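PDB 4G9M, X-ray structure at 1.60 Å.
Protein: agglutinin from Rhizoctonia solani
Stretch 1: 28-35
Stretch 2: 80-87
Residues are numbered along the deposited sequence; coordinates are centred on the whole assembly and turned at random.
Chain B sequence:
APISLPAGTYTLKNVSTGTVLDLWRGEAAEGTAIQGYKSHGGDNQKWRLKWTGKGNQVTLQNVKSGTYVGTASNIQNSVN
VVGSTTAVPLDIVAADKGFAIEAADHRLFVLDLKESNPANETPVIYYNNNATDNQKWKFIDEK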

# COMPACT_ATOMS: atom_id res chain seq x y z
N ALA B 28 23.74 -12.52 -10.38
CA ALA B 28 24.00 -11.55 -9.33
C ALA B 28 24.75 -10.33 -9.88
O ALA B 28 24.98 -9.36 -9.16
N ALA B 29 25.12 -10.38 -11.16
CA ALA B 29 25.82 -9.24 -11.76
C ALA B 29 24.99 -7.95 -11.67
O ALA B 29 23.79 -7.96 -11.92
N GLU B 30 25.65 -6.85 -11.33
CA GLU B 30 25.01 -5.54 -11.31
C GLU B 30 24.42 -5.20 -12.68
O GLU B 30 25.11 -5.27 -13.70
N GLY B 31 23.14 -4.84 -12.72
CA GLY B 31 22.48 -4.50 -13.97
C GLY B 31 21.76 -5.65 -14.66
O GLY B 31 21.29 -5.48 -15.80
N THR B 32 21.65 -6.80 -14.00
CA THR B 32 20.95 -7.95 -14.59
C THR B 32 19.46 -7.66 -14.79
O THR B 32 18.78 -7.23 -13.87
N ALA B 33 18.97 -7.86 -16.02
CA ALA B 33 17.59 -7.56 -16.37
C ALA B 33 16.57 -8.23 -15.47
O ALA B 33 16.68 -9.42 -15.19
N ILE B 34 15.59 -7.46 -15.02
CA ILE B 34 14.39 -8.03 -14.40
C ILE B 34 13.26 -7.93 -15.45
O ILE B 34 13.18 -6.95 -16.19
N GLN B 35 12.42 -8.95 -15.52
CA GLN B 35 11.55 -9.12 -16.68
C GLN B 35 10.32 -9.93 -16.30
O GLN B 35 10.22 -10.44 -15.18
N ASN B 80 15.20 0.62 -17.31
CA ASN B 80 15.13 -0.77 -16.89
C ASN B 80 15.16 -1.00 -15.38
O ASN B 80 15.98 -0.43 -14.66
N VAL B 81 14.26 -1.86 -14.92
CA VAL B 81 14.37 -2.42 -13.58
C VAL B 81 15.36 -3.58 -13.66
O VAL B 81 15.25 -4.43 -14.54
N VAL B 82 16.34 -3.60 -12.76
CA VAL B 82 17.43 -4.56 -12.84
C VAL B 82 17.85 -5.03 -11.46
O VAL B 82 17.53 -4.39 -10.44
N GLY B 83 18.55 -6.16 -11.41
CA GLY B 83 19.13 -6.64 -10.16
C GLY B 83 20.35 -5.81 -9.81
O GLY B 83 21.20 -5.55 -10.66
N SER B 84 20.45 -5.41 -8.54
CA SER B 84 21.50 -4.46 -8.15
C SER B 84 21.93 -4.71 -6.72
O SER B 84 21.15 -5.21 -5.90
N THR B 85 23.18 -4.36 -6.41
CA THR B 85 23.67 -4.42 -5.03
C THR B 85 23.10 -3.19 -4.30
O THR B 85 23.18 -3.07 -3.08
N THR B 86 22.54 -2.27 -5.08
CA THR B 86 21.85 -1.10 -4.52
C THR B 86 20.34 -1.18 -4.74
O THR B 86 19.84 -0.98 -5.86
N ALA B 87 19.60 -1.46 -3.67
CA ALA B 87 18.16 -1.50 -3.76
C ALA B 87 17.57 -0.13 -4.04
O ALA B 87 18.00 0.87 -3.48

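Packing of residues 28-35 against residues 80-87 in the agglutinin from Rhizoctonia solani, two segments of one chain that run roughly antiparallel and bury 422 Å² between them. Ala28 and Ala29 turn their CB atoms away from the second stretch and add almost nothing to the contact, but the carbonyl of Ala29 anchors the type II turn that runs to Thr32. Glu30 leaves the backbone sideways, and its chi1 t, chi2 p conformation brings the carboxylate back to the other segment. There OE2 accepts a short hydrogen bond of 2.5 Å from Ser84 OG, whose side chain is also t, while OE1 accepts a nearly linear one from the backbone, Thr85 N to Glu30 OE1 at 3.0 Å; a weak bond joins Thr85 OG1 (chi1 m) to Glu30 OE1 at 3.5 Å. The carboxylate thus gathers donors where stretch 2 leaves its strand, and Ser84 OG in turn accepts from Thr86 N at 2.9 Å. Water 1 extends this network, giving a weak bond to Glu30 OE1 at 3.1 Å and lying 2.5 Å from Thr86 OG1, with which it also hydrogen-bonds. Gly31 has no side chain; its phi/psi of 93/8 would jam a CB against the preceding carbonyl oxygen. Its N donates to Gly83 O at 2.9 Å, and its O lies 3.6 Å from Val82 CG1, a methyl of a side chain in the m rotamer. Thr32, also m, turns its hydroxyl back into its own turn, where OG1 donates to Ala29 O at 2.6 Å; its carbonyl faces across, with Gly83 N donating to Thr32 O at 2.7 Å. Ala33 pairs with Val82 without backbone hydrogen bonds, and its CB points away, so the nearest approach to that valine is from Ala33 CA to Val82 CG1 at 4.3 Å. Ile34 points toward stretch 2 and is the main apolar contribution from stretch 1. With chi1 m and chi2 t, its extended side chain places CD1 4.0 Å from Val81 CG1, on a valine in the t rotamer, and 3.5 Å from Val82 C; the same methyl lies 3.7 Å from Gly83 N, over backbone at a residue that carries no side chain. Ile34 N donates to Val81 O at 3.1 Å, holding the main chain beside this contact. Water 2 lies 2.7 Å from Ile34 O and 3.0 Å from Asn80 OD1, between the two segments. Gln35 (chi1 p) points away, and its NE2 is hydrogen-bonded elsewhere in the structure.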

# COMPACT_ATOMS: atom_id res chain seq x y z
CB ALA B 28 24.79 -12.19 -8.20
CB ALA B 29 26.16 -9.53 -13.22
CB GLU B 30 26.03 -4.47 -10.89
CG GLU B 30 25.49 -3.06 -10.88
CD GLU B 30 24.64 -2.75 -9.66
OE1 GLU B 30 24.93 -3.29 -8.57
OE2 GLU B 30 23.68 -1.97 -9.80
CB THR B 32 21.14 -9.21 -13.71
OG1 THR B 32 22.54 -9.51 -13.61
CG2 THR B 32 20.40 -10.42 -14.30
CB ALA B 33 17.33 -7.98 -17.81
CB ILE B 34 14.05 -7.31 -13.07
CG1 ILE B 34 15.16 -7.59 -12.05
CG2 ILE B 34 12.72 -7.78 -12.53
CD1 ILE B 34 14.97 -6.91 -10.70
CB GLN B 35 12.32 -9.87 -17.78
CG GLN B 35 12.58 -11.33 -17.43
CD GLN B 35 13.67 -11.95 -18.27
OE1 GLN B 35 14.08 -11.39 -19.30
NE2 GLN B 35 14.16 -13.11 -17.84
CB ASN B 80 16.26 -1.59 -17.53
CG ASN B 80 16.04 -1.84 -19.01
OD1 ASN B 80 15.60 -2.92 -19.41
ND2 ASN B 80 16.36 -0.86 -19.84
CB VAL B 81 13.00 -2.92 -13.08
CG1 VAL B 81 13.13 -3.54 -11.71
CG2 VAL B 81 12.01 -1.75 -13.07
CB VAL B 82 18.68 -3.95 -13.52
CG1 VAL B 82 18.38 -3.55 -14.97
CG2 VAL B 82 19.24 -2.78 -12.70
CB SER B 84 20.97 -3.02 -8.26
OG SER B 84 21.98 -2.07 -7.96
CB THR B 85 25.22 -4.44 -5.00
OG1 THR B 85 25.70 -5.43 -5.92
CG2 THR B 85 25.74 -4.82 -3.66
CB THR B 86 22.36 0.22 -5.14
OG1 THR B 86 23.79 0.27 -5.03
CG2 THR B 86 21.76 1.42 -4.39
CB ALA B 87 17.56 -2.04 -2.45
O HOH W 1 24.92 -0.64 -7.06
O HOH W 2 14.26 -4.98 -17.71